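Local coordinates for IMPACT family member YigZ (Escherichia coli, PDB 1VI7), which is of uncertain function, but belongs to the IMPACT family and may bind guanyl ribonucleotides and hydrolyse ribonucleoside triphosphates, at residues E18-K22 with S23-T27; A37-A40 with F41-S44. All blocks are in the same frame, centred on the assembly; numbering follows the deposited sequence.

How the contacts relate
Contact 1 (Glu18-Lys22 with Ser23-Thr27) and contact 2 (Ala37-Ala40 with Phe41-Ser44) illustrate how local side-chain order arises in a strand pair and in a helix. They come in series along the chain, because strand 23-31, the second arm of the hairpin, runs on into helix 34-48. Their centres lie about 22 Å apart and their nearest atoms about 8 Å, without touching. Contact 1 is the more remote, about 28 Å from the chain centre to its own centre, against about 12 Å for contact 2. Strand 98-105 ties them together: Arg24 and Phe25 pack on Tyr105 and Arg104, while Ala38 and Phe41 pack on Thr99.

Contact 1: residues E18-K22 with S23-T27; sequences EEIKK and SRFIT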
ATOM      1  N   GLU A  18      14.167  13.594  15.776  1.00 43.35           N
ATOM      2  CA  GLU A  18      13.898  14.852  16.474  1.00 42.95           C
ATOM      3  C   GLU A  18      14.182  14.746  17.964  1.00 43.50           C
ATOM      4  O   GLU A  18      14.069  13.668  18.562  1.00 42.68           O
ATOM      5  CB  GLU A  18      12.457  15.276  16.181  1.00 38.88           C
ATOM      6  CG  GLU A  18      12.129  16.695  16.531  1.00 36.26           C
ATOM      7  CD  GLU A  18      10.665  16.982  16.701  1.00 38.07           C
ATOM      8  OE1 GLU A  18       9.850  16.272  16.056  1.00 37.92           O
ATOM      9  OE2 GLU A  18      10.342  17.926  17.469  1.00 37.53           O
ATOM     10  N   GLU A  19      14.581  15.847  18.584  1.00 43.95           N
ATOM     11  CA  GLU A  19      14.917  15.903  20.004  1.00 46.58           C
ATOM     12  C   GLU A  19      13.935  16.714  20.842  1.00 45.93           C
ATOM     13  O   GLU A  19      13.798  17.929  20.737  1.00 44.90           O
ATOM     14  CB  GLU A  19      16.349  16.393  20.149  1.00 52.15           C
ATOM     15  CG  GLU A  19      16.684  17.341  21.258  1.00 57.54           C
ATOM     16  CD  GLU A  19      17.156  16.671  22.542  1.00 60.16           C
ATOM     17  OE1 GLU A  19      17.174  15.419  22.597  1.00 59.60           O
ATOM     18  OE2 GLU A  19      17.499  17.421  23.489  1.00 57.59           O
ATOM     19  N   ILE A  20      13.172  16.023  21.695  1.00 45.07           N
ATOM     20  CA  ILE A  20      12.174  16.607  22.567  1.00 43.96           C
ATOM     21  C   ILE A  20      12.460  16.258  24.028  1.00 43.32           C
ATOM     22  O   ILE A  20      12.405  15.115  24.475  1.00 43.84           O
ATOM     23  CB  ILE A  20      10.751  16.128  22.211  1.00 45.21           C
ATOM     24  CG1 ILE A  20      10.391  16.480  20.768  1.00 45.60           C
ATOM     25  CG2 ILE A  20       9.741  16.721  23.174  1.00 44.58           C
ATOM     26  CD1 ILE A  20       8.955  16.195  20.390  1.00 45.30           C
ATOM     27  N   LYS A  21      12.773  17.273  24.820  1.00 42.68           N
ATOM     28  CA  LYS A  21      13.126  17.104  26.222  1.00 41.86           C
ATOM     29  C   LYS A  21      14.111  15.970  26.415  1.00 42.57           C
ATOM     30  O   LYS A  21      13.760  14.884  26.875  1.00 44.28           O
ATOM     31  CB  LYS A  21      11.887  16.981  27.095  1.00 41.19           C
ATOM     32  CG  LYS A  21      10.794  17.977  26.718  1.00 44.58           C
ATOM     33  CD  LYS A  21      10.239  18.787  27.848  1.00 47.75           C
ATOM     34  CE  LYS A  21       8.769  18.523  28.120  1.00 50.63           C
ATOM     35  NZ  LYS A  21       8.322  19.127  29.415  1.00 50.99           N
ATOM     36  N   LYS A  22      15.284  16.066  25.780  1.00 42.86           N
ATOM     37  CA  LYS A  22      16.320  15.058  25.917  1.00 42.32           C
ATOM     38  C   LYS A  22      15.907  13.660  25.542  1.00 43.81           C
ATOM     39  O   LYS A  22      16.608  12.703  25.898  1.00 45.38           O
ATOM     40  CB  LYS A  22      16.831  15.094  27.356  1.00 40.04           C
ATOM     41  CG  LYS A  22      17.656  16.343  27.667  1.00 44.57           C
ATOM     42  CD  LYS A  22      18.498  16.098  28.926  1.00 47.46           C
ATOM     43  CE  LYS A  22      18.377  17.291  29.882  1.00 50.43           C
ATOM     44  NZ  LYS A  22      19.647  17.478  30.645  1.00 53.03           N
ATOM     45  N   SER A  23      14.845  13.450  24.796  1.00 44.69           N
ATOM     46  CA  SER A  23      14.388  12.137  24.376  1.00 46.97           C
ATOM     47  C   SER A  23      14.600  11.940  22.892  1.00 47.97           C
ATOM     48  O   SER A  23      14.843  12.931  22.187  1.00 49.27           O
ATOM     49  CB  SER A  23      12.894  12.024  24.722  1.00 51.38           C
ATOM     50  OG  SER A  23      12.692  12.391  26.088  1.00 57.93           O
ATOM     51  N   ARG A  24      14.413  10.755  22.320  1.00 49.05           N
ATOM     52  CA  ARG A  24      14.752  10.641  20.887  1.00 49.32           C
ATOM     53  C   ARG A  24      13.708   9.959  20.048  1.00 48.78           C
ATOM     54  O   ARG A  24      13.538   8.739  20.045  1.00 48.00           O
ATOM     55  CB  ARG A  24      16.122  10.004  20.778  1.00 55.02           C
ATOM     56  CG  ARG A  24      16.652   9.601  19.442  1.00 58.72           C
ATOM     57  CD  ARG A  24      17.089  10.681  18.527  1.00 59.63           C
ATOM     58  NE  ARG A  24      17.904  11.740  19.034  1.00 62.33           N
ATOM     59  CZ  ARG A  24      17.546  12.842  19.673  1.00 64.59           C
ATOM     60  NH1 ARG A  24      16.271  13.102  19.947  1.00 64.83           N
ATOM     61  NH2 ARG A  24      18.463  13.726  20.063  1.00 65.43           N
ATOM     62  N   PHE A  25      13.050  10.788  19.229  1.00 47.83           N
ATOM     63  CA  PHE A  25      12.007  10.329  18.340  1.00 47.80           C
ATOM     64  C   PHE A  25      12.444  10.285  16.873  1.00 47.51           C
ATOM     65  O   PHE A  25      12.641  11.333  16.231  1.00 49.48           O
ATOM     66  CB  PHE A  25      10.774  11.201  18.480  1.00 47.78           C
ATOM     67  CG  PHE A  25      10.216  11.396  19.852  1.00 46.64           C
ATOM     68  CD1 PHE A  25      10.573  12.502  20.610  1.00 46.12           C
ATOM     69  CD2 PHE A  25       9.269  10.513  20.373  1.00 44.12           C
ATOM     70  CE1 PHE A  25      10.030  12.727  21.859  1.00 44.10           C
ATOM     71  CE2 PHE A  25       8.734  10.725  21.616  1.00 41.68           C
ATOM     72  CZ  PHE A  25       9.110  11.824  22.360  1.00 44.34           C
ATOM     73  N   ILE A  26      12.415   9.092  16.300  1.00 44.60           N
ATOM     74  CA  ILE A  26      12.790   8.834  14.949  1.00 42.09           C
ATOM     75  C   ILE A  26      11.666   8.204  14.136  1.00 41.27           C
ATOM     76  O   ILE A  26      11.450   7.007  14.157  1.00 39.35           O
ATOM     77  CB  ILE A  26      14.024   7.917  14.828  1.00 44.54           C
ATOM     78  N   THR A  27      11.032   9.057  13.327  1.00 41.67           N
ATOM     79  CA  THR A  27       9.960   8.672  12.435  1.00 40.10           C
ATOM     80  C   THR A  27      10.519   8.072  11.157  1.00 41.36           C
ATOM     81  O   THR A  27      11.521   8.599  10.659  1.00 42.98           O
ATOM     82  CB  THR A  27       9.108   9.894  12.016  1.00 34.98           C
ATOM     83  OG1 THR A  27       8.819  10.631  13.214  1.00 33.91           O
ATOM     84  CG2 THR A  27       7.804   9.413  11.378  1.00 30.97           C
TER
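Ser23 grips the turn that precedes it in two ways. Its backbone N donates to Ile20 O at 3.0 Å, and its hydroxyl OG donates to Lys21 O at 2.8 Å, arriving from above the carbonyl plane, 38° out of it. The second bond depends on the side chain's rotation: OG lies beside its own backbone N (chi1 -51°), turned back toward the turn. A weak bond with Gly107 N gives the same buried hydroxyl another partner.

Farther down the ladder Glu18 and Phe25 form a hydrogen-bonded antiparallel pair. Phe25 N donates to Glu18 O at 3.1 Å, whereas the return bond, Glu18 N to Phe25 O at 2.8 Å, is bent and weak. The Phe25 ring offers its edge to the branched chain of Ile20, with CE1 3.5 Å from Ile20 CB and the two side chains crossing at about a right angle. Ala119 of helix 113-128 touches both, so the Ile20-Phe25 face of the hairpin lies against that helix.

On the opposite face Arg24, its chain bent at chi2 and chi3, folds across to Glu19. Arg24 NH2 and Glu19 OE1, 3.3 Å apart, form a salt bridge whose hydrogen bond is weak, and the guanidinium and carboxylate planes stand 78° apart. Putting an alanine here would probably leave the Glu19 carboxylate without its charged mate across the hairpin and take away the side chain that packs on Tyr105.

Taken as a whole, this is a two-residue beta hairpin, closed by a type I' turn from Ile20 to Ser23, at the edge of an antiparallel sheet.

Contact 2: residues A37-A40 with F41-S44; sequences AAKA and FVES
Val42 and Lys39 meet through both backbone and side chain. Val42 N donates to Lys39 O at 3.1 Å, a bond spanning three residues. The side chains cross obliquely on the same flank of the helix, and the Lys39 ammonium, NZ, comes to 3.7 Å from the Val42 methyl CG2. It gets there because the lysine chain leaves with CG anti to the backbone N (chi1 -162°) and then bends at each later torsion, curling toward the next turn.

Phe41 takes a different course. Its CG sits between the backbone N and the carbonyl carbon (chi1 86°), and this rotation brings the ring back alongside the preceding turn, where CD2 is 3.6 Å from Ala38 O. Ala37 O lies in the ring plane, at the edge, 3.9 Å from the same CD2.

One turn onward, Ser44 OG donates to Phe41 O at 2.9 Å, folding the hydroxyl back onto its own helix. Beyond this shell, Thr32 and Thr99 touch the Phe41 side chain, and Thr99 of strand 98-105 also meets Ala38, so that flank of helix 34-48 rests on the sheet.

The chemistry is therefore mixed: backbone and hydroxyl bonds spanning three residues order the turn, while the partly positive rim of the Phe41 ring, with Ala37 O in its plane, may add a modest electrostatic attraction.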
ATOM      1  N   ALA A  37       2.953  -6.067   4.363  1.00 58.99           N
ATOM      2  CA  ALA A  37       3.953  -5.056   4.047  1.00 56.61           C
ATOM      3  C   ALA A  37       4.167  -4.124   5.231  1.00 55.71           C
ATOM      4  O   ALA A  37       5.296  -3.942   5.685  1.00 54.36           O
ATOM      5  CB  ALA A  37       3.547  -4.295   2.811  1.00 58.07           C
ATOM      6  N   ALA A  38       3.076  -3.583   5.762  1.00 55.13           N
ATOM      7  CA  ALA A  38       3.164  -2.722   6.940  1.00 55.23           C
ATOM      8  C   ALA A  38       3.908  -3.420   8.072  1.00 56.48           C
ATOM      9  O   ALA A  38       4.907  -2.963   8.652  1.00 55.58           O
ATOM     10  CB  ALA A  38       1.759  -2.356   7.384  1.00 53.10           C
ATOM     11  N   LYS A  39       3.432  -4.620   8.402  1.00 57.86           N
ATOM     12  CA  LYS A  39       4.045  -5.412   9.464  1.00 59.78           C
ATOM     13  C   LYS A  39       5.499  -5.746   9.161  1.00 60.94           C
ATOM     14  O   LYS A  39       6.350  -5.777  10.052  1.00 60.13           O
ATOM     15  CB  LYS A  39       3.248  -6.699   9.653  1.00 61.96           C
ATOM     16  CG  LYS A  39       3.520  -7.370  10.994  1.00 65.10           C
ATOM     17  CD  LYS A  39       2.213  -7.496  11.780  1.00 66.47           C
ATOM     18  CE  LYS A  39       1.747  -6.107  12.234  1.00 67.60           C
ATOM     19  NZ  LYS A  39       2.747  -5.493  13.163  1.00 66.03           N
ATOM     20  N   ALA A  40       5.776  -6.036   7.887  1.00 61.56           N
ATOM     21  CA  ALA A  40       7.119  -6.304   7.432  1.00 62.77           C
ATOM     22  C   ALA A  40       8.180  -5.390   8.016  1.00 63.64           C
ATOM     23  O   ALA A  40       9.097  -5.873   8.704  1.00 64.79           O
ATOM     24  CB  ALA A  40       7.165  -6.248   5.908  1.00 63.01           C
ATOM     25  N   PHE A  41       8.129  -4.071   7.797  1.00 63.28           N
ATOM     26  CA  PHE A  41       9.204  -3.228   8.309  1.00 62.81           C
ATOM     27  C   PHE A  41       9.031  -2.726   9.710  1.00 62.69           C
ATOM     28  O   PHE A  41       9.927  -2.071  10.284  1.00 62.43           O
ATOM     29  CB  PHE A  41       9.574  -2.140   7.320  1.00 63.23           C
ATOM     30  CG  PHE A  41       8.750  -0.897   7.404  1.00 63.25           C
ATOM     31  CD1 PHE A  41       9.311   0.300   7.825  1.00 62.94           C
ATOM     32  CD2 PHE A  41       7.405  -0.932   7.059  1.00 63.05           C
ATOM     33  CE1 PHE A  41       8.550   1.451   7.901  1.00 60.56           C
ATOM     34  CE2 PHE A  41       6.647   0.212   7.133  1.00 62.28           C
ATOM     35  CZ  PHE A  41       7.221   1.398   7.557  1.00 62.02           C
ATOM     36  N   VAL A  42       7.961  -3.118  10.400  1.00 62.98           N
ATOM     37  CA  VAL A  42       7.887  -2.719  11.829  1.00 63.44           C
ATOM     38  C   VAL A  42       8.954  -3.525  12.576  1.00 63.64           C
ATOM     39  O   VAL A  42       9.617  -3.055  13.499  1.00 62.49           O
ATOM     40  CB  VAL A  42       6.489  -2.919  12.378  1.00 64.50           C
ATOM     41  CG1 VAL A  42       5.435  -2.358  11.422  1.00 61.24           C
ATOM     42  CG2 VAL A  42       6.191  -4.396  12.637  1.00 67.87           C
ATOM     43  N   GLU A  43       9.149  -4.768  12.111  1.00 63.96           N
ATOM     44  CA  GLU A  43      10.141  -5.673  12.652  1.00 63.78           C
ATOM     45  C   GLU A  43      11.536  -5.049  12.508  1.00 63.21           C
ATOM     46  O   GLU A  43      12.270  -4.959  13.492  1.00 62.56           O
ATOM     47  CB  GLU A  43      10.153  -7.023  11.918  1.00 66.14           C
ATOM     48  CG  GLU A  43      10.389  -8.243  12.789  1.00 69.29           C
ATOM     49  CD  GLU A  43      11.829  -8.522  13.156  1.00 70.13           C
ATOM     50  OE1 GLU A  43      12.142  -8.688  14.364  1.00 69.69           O
ATOM     51  OE2 GLU A  43      12.689  -8.630  12.247  1.00 68.74           O
ATOM     52  N   SER A  44      11.812  -4.555  11.295  1.00 62.56           N
ATOM     53  CA  SER A  44      13.124  -3.993  10.989  1.00 62.07           C
ATOM     54  C   SER A  44      13.494  -2.787  11.837  1.00 61.28           C
ATOM     55  O   SER A  44      14.643  -2.619  12.253  1.00 60.40           O
ATOM     56  CB  SER A  44      13.308  -3.665   9.519  1.00 62.15           C
ATOM     57  OG  SER A  44      12.182  -3.197   8.852  1.00 59.39           O
TER